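Local atomic coordinates of RickCE (Rickettsia bellii, PDB entry 5HAM), a protein that probably acts as a cysteine protease effector of the CE clan, a deubiquitinase that cleaves ubiquitin or ubiquitin-like modifiers through its catalytic domain. Residues A[133-138]-A[149-154]; A[161-166]-A[195-200]; A[28-33]-A[118-123]; A[32-37]-A[139-144]; A[167-172]-A[209-214]. All blocks are in the same frame, centred on the assembly; numbering follows the deposited sequence.

Interaction 1: residues A[133-138]-A[149-154]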
# COMPACT_ATOMS: atom_id res chain seq x y z
N LYS A 133 -23.73 4.02 -5.73
CA LYS A 133 -23.02 2.81 -5.31
C LYS A 133 -23.26 2.54 -3.83
O LYS A 133 -23.40 3.49 -3.04
CB LYS A 133 -21.51 2.94 -5.59
CG LYS A 133 -21.20 3.36 -7.01
CD LYS A 133 -21.58 2.29 -8.01
CE LYS A 133 -21.20 2.70 -9.40
NZ LYS A 133 -21.71 1.76 -10.43
N GLU A 134 -23.32 1.28 -3.43
CA GLU A 134 -23.47 1.02 -2.00
C GLU A 134 -22.14 0.83 -1.27
O GLU A 134 -22.09 0.88 -0.04
CB GLU A 134 -24.49 -0.09 -1.71
CG GLU A 134 -24.09 -1.48 -2.12
CD GLU A 134 -25.06 -2.53 -1.57
OE1 GLU A 134 -26.22 -2.57 -2.03
OE2 GLU A 134 -24.66 -3.30 -0.66
N ALA A 135 -21.06 0.63 -2.02
CA ALA A 135 -19.72 0.54 -1.43
C ALA A 135 -18.64 0.86 -2.44
O ALA A 135 -18.76 0.59 -3.63
CB ALA A 135 -19.47 -0.85 -0.81
N ALA A 136 -17.57 1.47 -1.94
CA ALA A 136 -16.37 1.70 -2.73
C ALA A 136 -15.26 0.97 -2.01
O ALA A 136 -15.06 1.14 -0.81
CB ALA A 136 -16.07 3.18 -2.82
N VAL A 137 -14.56 0.13 -2.76
CA VAL A 137 -13.49 -0.67 -2.19
C VAL A 137 -12.14 -0.11 -2.64
O VAL A 137 -11.89 0.04 -3.83
CB VAL A 137 -13.65 -2.15 -2.62
CG1 VAL A 137 -12.53 -3.03 -2.04
CG2 VAL A 137 -15.04 -2.66 -2.24
N ILE A 138 -11.29 0.21 -1.67
CA ILE A 138 -9.98 0.78 -1.95
C ILE A 138 -8.87 -0.09 -1.38
O ILE A 138 -8.71 -0.20 -0.16
CB ILE A 138 -9.83 2.19 -1.34
CG1 ILE A 138 -11.08 3.04 -1.62
CG2 ILE A 138 -8.55 2.85 -1.84
CD1 ILE A 138 -11.06 4.42 -0.92
N VAL A 149 -7.07 -3.19 3.14
CA VAL A 149 -8.26 -2.73 2.43
C VAL A 149 -9.07 -1.69 3.20
O VAL A 149 -9.19 -1.74 4.43
CB VAL A 149 -9.17 -3.92 1.98
CG1 VAL A 149 -9.83 -4.59 3.20
CG2 VAL A 149 -10.20 -3.47 0.97
N LEU A 150 -9.61 -0.73 2.47
CA LEU A 150 -10.49 0.26 3.07
C LEU A 150 -11.78 0.34 2.26
O LEU A 150 -11.75 0.63 1.08
CB LEU A 150 -9.80 1.62 3.12
CG LEU A 150 -10.60 2.74 3.77
CD1 LEU A 150 -10.69 2.51 5.28
CD2 LEU A 150 -10.01 4.10 3.45
N VAL A 151 -12.91 0.08 2.91
CA VAL A 151 -14.20 0.11 2.23
C VAL A 151 -15.05 1.28 2.71
O VAL A 151 -15.23 1.50 3.91
CB VAL A 151 -14.97 -1.21 2.42
CG1 VAL A 151 -16.24 -1.21 1.58
CG2 VAL A 151 -14.09 -2.39 2.05
N ALA A 152 -15.57 2.04 1.75
CA ALA A 152 -16.30 3.27 2.03
C ALA A 152 -17.78 3.06 1.78
O ALA A 152 -18.18 2.57 0.72
CB ALA A 152 -15.79 4.38 1.13
N LYS A 153 -18.59 3.45 2.75
CA LYS A 153 -20.03 3.36 2.63
C LYS A 153 -20.70 4.62 3.15
O LYS A 153 -20.10 5.40 3.88
CB LYS A 153 -20.57 2.14 3.37
CG LYS A 153 -20.14 0.83 2.76
CD LYS A 153 -20.67 -0.34 3.56
CE LYS A 153 -20.07 -1.65 3.08
NZ LYS A 153 -20.48 -2.78 3.95
N TYR A 154 -21.95 4.81 2.76
CA TYR A 154 -22.62 6.07 3.02
C TYR A 154 -24.01 5.83 3.58
O TYR A 154 -24.83 5.16 2.96
CB TYR A 154 -22.74 6.87 1.73
CG TYR A 154 -23.39 8.21 1.92
CD1 TYR A 154 -22.76 9.20 2.67
CD2 TYR A 154 -24.62 8.50 1.35
CE1 TYR A 154 -23.34 10.42 2.85
CE2 TYR A 154 -25.20 9.73 1.51
CZ TYR A 154 -24.55 10.69 2.27
OH TYR A 154 -25.13 11.92 2.45
O HOH W 1 -23.46 3.13 1.11
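Four backbone hydrogen bonds join 135-138 to 149-154 as the antiparallel arms of a beta hairpin. Ala136 and Ala152 form a hydrogen-bonded pair, with Ala152 N to Ala136 O at 2.8 Å and nearly straight (173°). Ile138 and Leu150 form the next, with Leu150 N to Ile138 O also 2.8 Å. Between them Val137 and Val151 make a non-hydrogen-bonded pair, their side chains on the other face. Val137 CG1, anti to its backbone N, crosses Val149 CG2 obliquely at 3.8 Å. Val151 CG1 reaches the methyl of Ala135 at 4.0 Å. Past the Ala136-Ala152 pair, Lys153 lies extended alongside the other strand, its CG 3.4 Å from Glu134 O. Its NZ runs on to Ile222 O, which fixes the far end of the chain. A water continues the pairing: it bridges Glu134 O and Tyr154 N, accepting from the latter at 2.8 Å. The hairpin sits in the middle of the sheet, flanked by strands 27-34 and 160-166. Helix 211-223 covers the Val137 and Val151 face, through Ala223 and Ile222. Helix 96-130 covers the Ala136 and Ala152 face, through Ala124 and Ile128.

Interaction 2: residues A[161-166]-A[195-200]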
# COMPACT_ATOMS: atom_id res chain seq x y z
N ILE A 161 -20.52 9.33 6.24
CA ILE A 161 -19.54 8.46 5.60
C ILE A 161 -18.93 7.49 6.62
O ILE A 161 -18.50 7.89 7.70
CB ILE A 161 -18.39 9.26 4.95
CG1 ILE A 161 -18.91 10.15 3.81
CG2 ILE A 161 -17.36 8.32 4.37
CD1 ILE A 161 -19.24 9.38 2.56
N ILE A 162 -18.92 6.22 6.27
CA ILE A 162 -18.37 5.19 7.14
C ILE A 162 -17.28 4.41 6.40
O ILE A 162 -17.51 3.87 5.32
CB ILE A 162 -19.51 4.26 7.65
CG1 ILE A 162 -20.59 5.09 8.37
CG2 ILE A 162 -18.97 3.18 8.58
CD1 ILE A 162 -21.79 4.31 8.85
N LEU A 163 -16.07 4.38 6.97
CA LEU A 163 -14.93 3.70 6.36
C LEU A 163 -14.50 2.50 7.19
O LEU A 163 -14.22 2.63 8.39
CB LEU A 163 -13.74 4.66 6.21
CG LEU A 163 -14.02 6.02 5.54
CD1 LEU A 163 -12.89 6.98 5.83
CD2 LEU A 163 -14.22 5.87 4.04
N THR A 164 -14.44 1.33 6.56
CA THR A 164 -14.11 0.10 7.25
C THR A 164 -12.79 -0.44 6.75
O THR A 164 -12.59 -0.61 5.54
CB THR A 164 -15.21 -0.93 7.04
OG1 THR A 164 -16.44 -0.36 7.50
CG2 THR A 164 -14.93 -2.20 7.82
N PHE A 165 -11.87 -0.70 7.68
CA PHE A 165 -10.51 -1.13 7.36
C PHE A 165 -10.14 -2.49 7.96
O PHE A 165 -10.56 -2.83 9.06
CB PHE A 165 -9.53 -0.06 7.88
CG PHE A 165 -8.08 -0.41 7.70
CD1 PHE A 165 -7.42 -0.13 6.51
CD2 PHE A 165 -7.36 -0.98 8.75
CE1 PHE A 165 -6.07 -0.43 6.35
CE2 PHE A 165 -6.01 -1.28 8.60
CZ PHE A 165 -5.36 -1.00 7.39
N ASN A 166 -9.34 -3.26 7.24
CA ASN A 166 -8.62 -4.34 7.90
C ASN A 166 -7.23 -4.62 7.37
O ASN A 166 -6.96 -4.44 6.19
CB ASN A 166 -9.42 -5.63 7.93
CG ASN A 166 -8.88 -6.60 8.97
OD1 ASN A 166 -8.88 -6.30 10.17
ND2 ASN A 166 -8.38 -7.74 8.53
N PRO A 195 -15.92 11.55 9.06
CA PRO A 195 -16.02 10.15 8.64
C PRO A 195 -15.87 9.27 9.86
O PRO A 195 -14.97 9.49 10.66
CB PRO A 195 -14.79 9.97 7.75
CG PRO A 195 -14.34 11.34 7.38
CD PRO A 195 -14.74 12.23 8.51
N ILE A 196 -16.74 8.28 9.99
CA ILE A 196 -16.59 7.28 11.03
C ILE A 196 -15.68 6.16 10.55
O ILE A 196 -15.85 5.62 9.46
CB ILE A 196 -17.94 6.69 11.41
CG1 ILE A 196 -18.73 7.70 12.22
CG2 ILE A 196 -17.76 5.41 12.19
CD1 ILE A 196 -20.20 7.37 12.30
N ILE A 197 -14.69 5.83 11.37
CA ILE A 197 -13.75 4.79 11.04
C ILE A 197 -13.98 3.53 11.88
O ILE A 197 -14.01 3.58 13.11
CB ILE A 197 -12.32 5.29 11.21
CG1 ILE A 197 -12.02 6.33 10.14
CG2 ILE A 197 -11.32 4.12 11.19
CD1 ILE A 197 -10.63 6.88 10.21
N ILE A 198 -14.17 2.42 11.19
CA ILE A 198 -14.28 1.13 11.84
C ILE A 198 -13.07 0.28 11.48
O ILE A 198 -12.86 -0.05 10.31
CB ILE A 198 -15.56 0.40 11.43
CG1 ILE A 198 -16.79 1.21 11.87
CG2 ILE A 198 -15.59 -0.98 12.04
CD1 ILE A 198 -18.08 0.79 11.17
N ASP A 199 -12.25 -0.02 12.48
CA ASP A 199 -11.06 -0.84 12.28
C ASP A 199 -11.36 -2.25 12.77
O ASP A 199 -11.53 -2.46 13.96
CB ASP A 199 -9.88 -0.24 13.06
CG ASP A 199 -8.54 -0.90 12.72
OD1 ASP A 199 -8.49 -1.78 11.83
OD2 ASP A 199 -7.52 -0.52 13.35
N GLU A 200 -11.42 -3.19 11.83
CA GLU A 200 -11.81 -4.56 12.15
C GLU A 200 -10.75 -5.20 13.00
O GLU A 200 -11.03 -6.17 13.73
CB GLU A 200 -11.99 -5.39 10.88
CG GLU A 200 -13.09 -4.89 9.96
CD GLU A 200 -14.48 -5.24 10.46
OE1 GLU A 200 -15.26 -4.31 10.75
OE2 GLU A 200 -14.79 -6.44 10.57
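This is the parallel strand pair of a beta-alpha-beta unit: strand 160-166, helix 175-188, then strand 196-199 at one edge of the sheet. The two short strand segments run 20° apart.

The hydrogen bonds between the segments are all backbone. Five of them alternate between the strands, from Ile196 N to Ile161 O at one end to Glu200 N to Phe165 O at the other. The straightest is Leu163 N to Ile196 O at 2.8 Å (175°), and each donor comes in nearly along the C=O axis. Softer CA-H...O contacts lie between them, such as Thr164 CA to Ile198 O at 3.3 Å.

The side-chain contacts split by face. On the Ile162 and Thr164 side, Ile162 CG2 is anti to its backbone N and meets Ile198 CD1 at 3.6 Å. Thr164 CG2 is likewise anti to N, and Glu200, bent at chi2 (-76°), folds back so that its OE1 lies 3.6 Å from that methyl. On the Leu163 side, Leu163 CD1 lies beside Pro195 CB at 4.0 Å. Helix 175-188 covers this side, with Ile184 against Leu163 and Ile197, and Leu180 against Phe165.

The polar side chains at the C-terminal end are held by neighbours. Asn166 OD1 takes the N-H of Thr202, while Glu200 CB sits 3.3 Å from the same oxygen. Asp199 OD2 accepts from Ile173 N. Its other oxygen, OD1, accepts from Gln201 N and lies in the plane of the Phe165 ring at the ring edge, 3.4 Å from CD2.

Interaction 3: residues A[28-33]-A[118-123]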
# COMPACT_ATOMS: atom_id res chain seq x y z
N SER A 28 -18.04 0.02 -6.49
CA SER A 28 -16.92 0.52 -7.29
C SER A 28 -15.59 0.11 -6.68
O SER A 28 -15.34 0.33 -5.50
CB SER A 28 -16.97 2.03 -7.47
OG SER A 28 -17.05 2.69 -6.22
N VAL A 29 -14.75 -0.48 -7.51
CA VAL A 29 -13.40 -0.81 -7.12
C VAL A 29 -12.45 0.31 -7.51
O VAL A 29 -12.29 0.60 -8.69
CB VAL A 29 -12.93 -2.09 -7.79
CG1 VAL A 29 -11.48 -2.37 -7.41
CG2 VAL A 29 -13.83 -3.23 -7.40
N GLN A 30 -11.80 0.92 -6.52
CA GLN A 30 -10.89 2.03 -6.77
C GLN A 30 -9.49 1.54 -7.06
O GLN A 30 -9.13 0.42 -6.70
CB GLN A 30 -10.87 2.97 -5.56
CG GLN A 30 -12.20 3.65 -5.31
CD GLN A 30 -12.62 4.49 -6.50
OE1 GLN A 30 -11.82 5.20 -7.08
NE2 GLN A 30 -13.89 4.39 -6.87
N PRO A 31 -8.68 2.37 -7.72
CA PRO A 31 -7.24 2.08 -7.80
C PRO A 31 -6.61 2.18 -6.42
O PRO A 31 -7.16 2.84 -5.55
CB PRO A 31 -6.71 3.17 -8.73
CG PRO A 31 -7.77 4.21 -8.77
CD PRO A 31 -9.06 3.51 -8.56
N ALA A 32 -5.47 1.52 -6.21
CA ALA A 32 -4.85 1.49 -4.89
C ALA A 32 -4.39 2.84 -4.39
O ALA A 32 -3.80 3.62 -5.13
CB ALA A 32 -3.68 0.51 -4.87
N ILE A 33 -4.66 3.10 -3.12
CA ILE A 33 -3.95 4.13 -2.40
C ILE A 33 -2.63 3.53 -1.94
O ILE A 33 -2.60 2.43 -1.39
CB ILE A 33 -4.75 4.59 -1.20
CG1 ILE A 33 -5.84 5.57 -1.64
CG2 ILE A 33 -3.83 5.22 -0.14
CD1 ILE A 33 -6.85 5.88 -0.54
N GLU A 118 -5.40 11.34 -2.24
CA GLU A 118 -6.60 12.12 -1.93
C GLU A 118 -7.70 11.99 -2.99
O GLU A 118 -8.88 11.86 -2.66
CB GLU A 118 -6.27 13.59 -1.72
CG GLU A 118 -5.49 13.87 -0.47
CD GLU A 118 -5.10 15.32 -0.37
OE1 GLU A 118 -5.37 16.07 -1.33
OE2 GLU A 118 -4.51 15.72 0.66
N ASP A 119 -7.32 12.03 -4.27
CA ASP A 119 -8.32 11.91 -5.33
C ASP A 119 -9.07 10.58 -5.30
O ASP A 119 -10.27 10.53 -5.57
CB ASP A 119 -7.70 12.19 -6.70
CG ASP A 119 -7.23 13.63 -6.83
OD1 ASP A 119 -7.81 14.51 -6.16
OD2 ASP A 119 -6.29 13.88 -7.60
N ILE A 120 -8.38 9.51 -4.94
CA ILE A 120 -9.02 8.20 -4.84
C ILE A 120 -10.03 8.16 -3.70
O ILE A 120 -11.15 7.69 -3.86
CB ILE A 120 -7.97 7.11 -4.69
CG1 ILE A 120 -7.13 7.03 -5.98
CG2 ILE A 120 -8.63 5.78 -4.38
CD1 ILE A 120 -5.74 6.43 -5.77
N LEU A 121 -9.64 8.70 -2.55
CA LEU A 121 -10.57 8.81 -1.45
C LEU A 121 -11.78 9.66 -1.81
O LEU A 121 -12.92 9.31 -1.49
CB LEU A 121 -9.88 9.44 -0.25
CG LEU A 121 -9.80 8.57 0.99
CD1 LEU A 121 -9.30 9.41 2.17
CD2 LEU A 121 -11.16 7.91 1.26
N ASN A 122 -11.54 10.78 -2.48
CA ASN A 122 -12.65 11.63 -2.92
C ASN A 122 -13.56 10.99 -3.97
O ASN A 122 -14.78 11.12 -3.90
CB ASN A 122 -12.15 12.99 -3.40
CG ASN A 122 -12.01 13.98 -2.26
OD1 ASN A 122 -12.82 13.98 -1.33
ND2 ASN A 122 -10.97 14.82 -2.32
N ARG A 123 -12.96 10.31 -4.95
CA ARG A 123 -13.72 9.62 -5.98
C ARG A 123 -14.59 8.53 -5.33
O ARG A 123 -15.76 8.38 -5.67
CB ARG A 123 -12.80 9.01 -7.03
CG ARG A 123 -13.53 8.27 -8.15
CD ARG A 123 -14.59 9.16 -8.81
NE ARG A 123 -15.36 8.48 -9.85
CZ ARG A 123 -16.43 9.00 -10.45
NH1 ARG A 123 -16.86 10.21 -10.10
NH2 ARG A 123 -17.07 8.32 -11.39
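Ser28 OG is hydrogen-bonded to Asp127 of helix 96-130, one turn past 118-123. Gln30 makes the first touch on 118-123. Its CB points toward the helix and meets Ile120 CG2 at 3.8 Å. The chain then bends at chi2 (-60°) and lays the amide across the aliphatic root of Arg123, with Gln30 OE1 3.7 Å from Arg123 CG. The amide and guanidinium planes stand 75° apart. The Arg123 chain turns at its own chi2 (54°), and its NE has a long, weak ion pair with Asp127.

Pro31 approaches obliquely, its CG 4.0 Å from Ile120 CG1. Its carbonyl also faces the helix, with Pro31 O 3.5 Å from Ile120 CG2. Ala32 turns its methyl away and offers its carbonyl, Ala32 O lying 3.5 Å from Ile120 CD1. On its other side, Ala32 N donates to Glu11 of helix 11-20. Ile33 closes the set. Its side chain slides past Ile120 in the opposite direction, CG1 3.9 Å from Ile120 CG2. Ile33 CD1 reaches Leu121 CG at 4.3 Å.

Ile120 is therefore the centre of the contact, touched by four successive residues, Gln30 to Ile33. About 106 Å² of its surface is buried here. No hydrogen bond crosses between the segments. The contact of 118-123 with 28-33 is one of van der Waals packing, in which Ile120 meets both apolar groups and the carbonyls of Pro31 and Ala32. The backbone hydrogen bonds of Ser28, Gln30 and Ile33 go to strand 135-141.

Interaction 4: residues A[32-37]-A[139-144]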
# COMPACT_ATOMS: atom_id res chain seq x y z
N ALA A 32 -5.47 1.52 -6.21
CA ALA A 32 -4.85 1.49 -4.89
C ALA A 32 -4.39 2.84 -4.39
O ALA A 32 -3.80 3.62 -5.13
CB ALA A 32 -3.68 0.51 -4.87
N ILE A 33 -4.66 3.10 -3.12
CA ILE A 33 -3.95 4.13 -2.40
C ILE A 33 -2.63 3.53 -1.94
O ILE A 33 -2.60 2.43 -1.39
CB ILE A 33 -4.75 4.59 -1.20
CG1 ILE A 33 -5.84 5.57 -1.64
CG2 ILE A 33 -3.83 5.22 -0.14
CD1 ILE A 33 -6.85 5.88 -0.54
N THR A 34 -1.54 4.23 -2.19
CA THR A 34 -0.21 3.71 -1.85
C THR A 34 0.58 4.69 -0.99
O THR A 34 0.62 5.90 -1.26
CB THR A 34 0.62 3.34 -3.11
OG1 THR A 34 0.90 4.52 -3.86
CG2 THR A 34 -0.17 2.40 -4.02
N PHE A 35 1.20 4.17 0.05
CA PHE A 35 2.05 4.98 0.89
C PHE A 35 3.47 4.49 0.78
O PHE A 35 3.72 3.28 0.65
CB PHE A 35 1.64 4.86 2.35
CG PHE A 35 0.28 5.38 2.66
CD1 PHE A 35 0.04 6.75 2.71
CD2 PHE A 35 -0.76 4.51 2.95
CE1 PHE A 35 -1.20 7.24 3.02
CE2 PHE A 35 -2.01 5.00 3.26
CZ PHE A 35 -2.23 6.37 3.29
N ARG A 36 4.41 5.42 0.84
CA ARG A 36 5.79 5.04 1.02
C ARG A 36 5.91 4.58 2.47
O ARG A 36 5.10 4.97 3.31
CB ARG A 36 6.69 6.23 0.72
CG ARG A 36 6.67 6.65 -0.76
CD ARG A 36 6.68 8.18 -0.89
NE ARG A 36 7.42 8.76 0.23
CZ ARG A 36 6.97 9.73 1.02
NH1 ARG A 36 7.75 10.13 2.00
NH2 ARG A 36 5.78 10.29 0.83
N ASN A 37 6.88 3.72 2.75
CA ASN A 37 7.16 3.29 4.12
C ASN A 37 8.36 4.03 4.73
O ASN A 37 8.55 4.02 5.94
CB ASN A 37 7.34 1.77 4.22
CG ASN A 37 7.98 1.17 2.98
OD1 ASN A 37 8.48 1.88 2.10
ND2 ASN A 37 7.98 -0.16 2.90
N PRO A 139 -8.09 -0.73 -2.26
CA PRO A 139 -6.91 -1.48 -1.81
C PRO A 139 -5.90 -0.47 -1.31
O PRO A 139 -5.72 0.54 -1.96
CB PRO A 139 -6.39 -2.14 -3.10
CG PRO A 139 -7.52 -2.10 -4.05
CD PRO A 139 -8.32 -0.87 -3.70
N ILE A 140 -5.29 -0.72 -0.15
CA ILE A 140 -4.31 0.19 0.40
C ILE A 140 -2.99 -0.50 0.66
O ILE A 140 -2.91 -1.46 1.44
CB ILE A 140 -4.82 0.87 1.70
CG1 ILE A 140 -6.10 1.67 1.38
CG2 ILE A 140 -3.75 1.78 2.27
CD1 ILE A 140 -6.52 2.58 2.46
N GLU A 141 -1.94 -0.02 -0.00
CA GLU A 141 -0.60 -0.53 0.20
C GLU A 141 0.15 0.31 1.22
O GLU A 141 0.56 1.43 0.92
CB GLU A 141 0.16 -0.57 -1.12
CG GLU A 141 1.17 -1.70 -1.24
CD GLU A 141 1.96 -1.63 -2.55
OE1 GLU A 141 1.82 -0.63 -3.28
OE2 GLU A 141 2.71 -2.59 -2.85
N MET A 142 0.32 -0.23 2.43
CA MET A 142 1.00 0.45 3.53
C MET A 142 2.50 0.40 3.40
O MET A 142 3.23 0.90 4.26
CB MET A 142 0.63 -0.19 4.87
CG MET A 142 -0.86 -0.22 5.18
SD MET A 142 -1.53 1.40 5.49
CE MET A 142 -0.59 1.91 6.88
N GLY A 143 2.97 -0.24 2.34
CA GLY A 143 4.40 -0.40 2.12
C GLY A 143 4.47 -1.50 1.09
O GLY A 143 3.43 -2.09 0.77
N TYR A 144 5.66 -1.77 0.56
CA TYR A 144 5.82 -2.74 -0.51
C TYR A 144 5.15 -4.10 -0.20
O TYR A 144 5.57 -4.83 0.69
CB TYR A 144 7.30 -2.93 -0.92
CG TYR A 144 7.44 -3.81 -2.15
CD1 TYR A 144 7.38 -3.26 -3.42
CD2 TYR A 144 7.57 -5.19 -2.04
CE1 TYR A 144 7.47 -4.06 -4.55
CE2 TYR A 144 7.67 -5.99 -3.15
CZ TYR A 144 7.62 -5.42 -4.40
OH TYR A 144 7.72 -6.24 -5.49
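Ile33 O is gripped twice from the facing strand. Glu141 N donates to it at 2.9 Å (160°), nearly along the C=O axis. The CA-H of Ile140 adds a weaker contact, Ile140 CA to Ile33 O at 3.3 Å. Pro139 O is held in a similar way, but its hydrogen bond from Ile33 N is less straight (139°). The third bond, Phe35 N to Glu141 O at 2.9 Å, is the straightest of the three (168°) and carries the pairing past the end of strand 27-34.

Side chains pair in register on both faces. Thr34 and Glu141 lie side by side, Thr34 CG2 3.7 Å from Glu141 OE1. Their polar ends are held elsewhere: Thr34 OG1 by Gln113 and Glu141 OE2 by Gly145 N. On the other face, Ile33 CB meets Ile140 CG1 at 4.1 Å.

Phe35 has CG anti to its carbonyl carbon, which sets the ring alongside Ile140 and Met142. Its CE2 is 3.8 Å from Ile140 CG2. Met142, bent at both chi2 and chi3, places SD 5.2 Å from the centroid of the Phe35 ring in an oblique Met-aromatic contact. Leu183 of helix 175-188 also touches this ring.

Beyond the strands, Asn37 points toward the turn, with ND2 3.7 Å from Gly143 CA. Lys179 NZ ties the two segments together here, donating to both Arg36 O and Met142 O. The arrangement is a parallel strand pair at the edge of a mixed sheet, whose second strand leads into the turn before strand 147-155.

Interaction 5: residues A[167-172]-A[209-214]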
# COMPACT_ATOMS: atom_id res chain seq x y z
N ASP A 167 -6.35 -5.05 8.27
CA ASP A 167 -4.99 -5.46 7.92
C ASP A 167 -4.86 -6.91 8.36
O ASP A 167 -4.91 -7.21 9.55
CB ASP A 167 -3.96 -4.58 8.65
CG ASP A 167 -2.49 -4.86 8.25
OD1 ASP A 167 -2.16 -5.93 7.69
OD2 ASP A 167 -1.64 -3.99 8.51
N SER A 168 -4.71 -7.81 7.39
CA SER A 168 -4.61 -9.25 7.69
C SER A 168 -3.42 -9.63 8.57
O SER A 168 -3.47 -10.65 9.28
CB SER A 168 -4.62 -10.09 6.40
OG SER A 168 -3.61 -9.69 5.47
N LEU A 169 -2.36 -8.84 8.55
CA LEU A 169 -1.19 -9.08 9.40
C LEU A 169 -1.45 -8.78 10.87
O LEU A 169 -0.61 -9.09 11.72
CB LEU A 169 0.01 -8.24 8.93
CG LEU A 169 0.66 -8.54 7.57
CD1 LEU A 169 1.58 -7.41 7.14
CD2 LEU A 169 1.41 -9.87 7.62
N GLY A 170 -2.59 -8.15 11.17
CA GLY A 170 -2.94 -7.82 12.54
C GLY A 170 -2.45 -6.46 13.06
O GLY A 170 -2.43 -6.24 14.27
N ASN A 171 -2.03 -5.57 12.17
CA ASN A 171 -1.75 -4.18 12.55
C ASN A 171 -3.03 -3.37 12.57
O ASN A 171 -3.97 -3.68 11.84
CB ASN A 171 -0.81 -3.50 11.56
CG ASN A 171 0.48 -4.25 11.39
OD1 ASN A 171 1.30 -4.29 12.30
ND2 ASN A 171 0.66 -4.84 10.21
N SER A 172 -3.07 -2.32 13.38
CA SER A 172 -4.23 -1.44 13.38
C SER A 172 -4.10 -0.52 12.17
O SER A 172 -3.07 -0.50 11.52
CB SER A 172 -4.27 -0.58 14.65
OG SER A 172 -3.42 0.55 14.51
N SER A 209 3.13 -12.54 2.48
CA SER A 209 2.69 -13.10 1.21
C SER A 209 1.16 -13.18 1.14
O SER A 209 0.58 -13.15 0.06
CB SER A 209 3.29 -14.50 1.00
OG SER A 209 3.02 -15.33 2.12
N ALA A 210 0.51 -13.28 2.29
CA ALA A 210 -0.92 -13.53 2.33
C ALA A 210 -1.76 -12.24 2.34
O ALA A 210 -2.99 -12.31 2.18
CB ALA A 210 -1.30 -14.44 3.51
N CYS A 211 -1.10 -11.09 2.49
CA CYS A 211 -1.79 -9.78 2.48
C CYS A 211 -2.74 -9.55 1.31
O CYS A 211 -3.85 -9.07 1.51
CB CYS A 211 -0.78 -8.62 2.52
SG CYS A 211 0.02 -8.48 4.13
N GLY A 212 -2.31 -9.89 0.10
CA GLY A 212 -3.17 -9.68 -1.05
C GLY A 212 -4.33 -10.66 -1.09
O GLY A 212 -5.44 -10.32 -1.55
N VAL A 213 -4.09 -11.88 -0.61
CA VAL A 213 -5.14 -12.89 -0.58
C VAL A 213 -6.31 -12.40 0.27
O VAL A 213 -7.45 -12.40 -0.18
CB VAL A 213 -4.61 -14.24 -0.02
CG1 VAL A 213 -5.63 -15.34 -0.25
CG2 VAL A 213 -3.29 -14.62 -0.68
N PHE A 214 -6.00 -11.95 1.49
CA PHE A 214 -7.02 -11.49 2.43
C PHE A 214 -7.57 -10.09 2.14
O PHE A 214 -8.73 -9.80 2.45
CB PHE A 214 -6.50 -11.57 3.86
CG PHE A 214 -6.54 -12.96 4.42
CD1 PHE A 214 -7.71 -13.46 4.97
CD2 PHE A 214 -5.41 -13.77 4.36
CE1 PHE A 214 -7.77 -14.73 5.48
CE2 PHE A 214 -5.46 -15.06 4.86
CZ PHE A 214 -6.65 -15.54 5.42
O HOH W 2 -4.58 -7.31 4.36
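The loop after strand 160-166 and the start of helix 211-223 carry two residues of what is very probably the active site. In the CE clan the catalytic residues come in the order His, Asp, Cys, which His146, Asp167 and Cys211 fit.

Asp167 is held by several donors. Its OD1 takes Leu169 N at 3.0 Å, an Asx turn, from above the carboxylate plane. Its OD2 accepts Asn171 ND2 at 3.0 Å, again from above the plane, and also His146 NE2. A type I turn from Asp167 to Gly170, closed by Gly170 N to Asp167 O, sets the loop around it. These bonds would fix the carboxylate's rotation and could help orient and polarise the histidine.

Toward the helix, Leu169 covers the thiol: its CG is 3.5 Å and its CD1 3.6 Å from Cys211 SG. Ser168 points toward the helix. Its CB packs on Phe214 CB at 3.5 Å, and its OG, in the crowded position between N and carbonyl carbon (chi1 55°), lies 3.5 Å from Cys211 CA. A water accepts from Ser168 N at 3.1 Å and gives a weak bond to Cys211 O.

No direct hydrogen bond joins the segments. If Cys211 acts as the nucleophile, its place in the first turn region of the helix could favour the thiolate. A cysteine at the start of a helix, with His and Asp in loops at the ends of sheet strands, is the CE-clan arrangement.

Interactions 1 to 4 build one mixed sheet and its helix packing. Interactions 1 and 2, with centres about 9 Å apart, are linked by a probable hydrogen bond, Val151 N to Thr164 O (2.7 Å). Interactions 1 and 3, also about 9 Å apart, share another probable one, Gln30 N to Val137 O (2.8 Å). Interactions 3 and 4 share Ala32 and Ile33, so one strand end meets both helix 96-130 and strand 135-141. Interaction 5 holds two of the probable catalytic residues, Asp167 and Cys211; the turn after strand 135-141 supplies His146. Its centre is about 12 Å from that of interaction 4. It touches interaction 2, where Asp199 OD2 lies 3.4 Å from Ser172 CA.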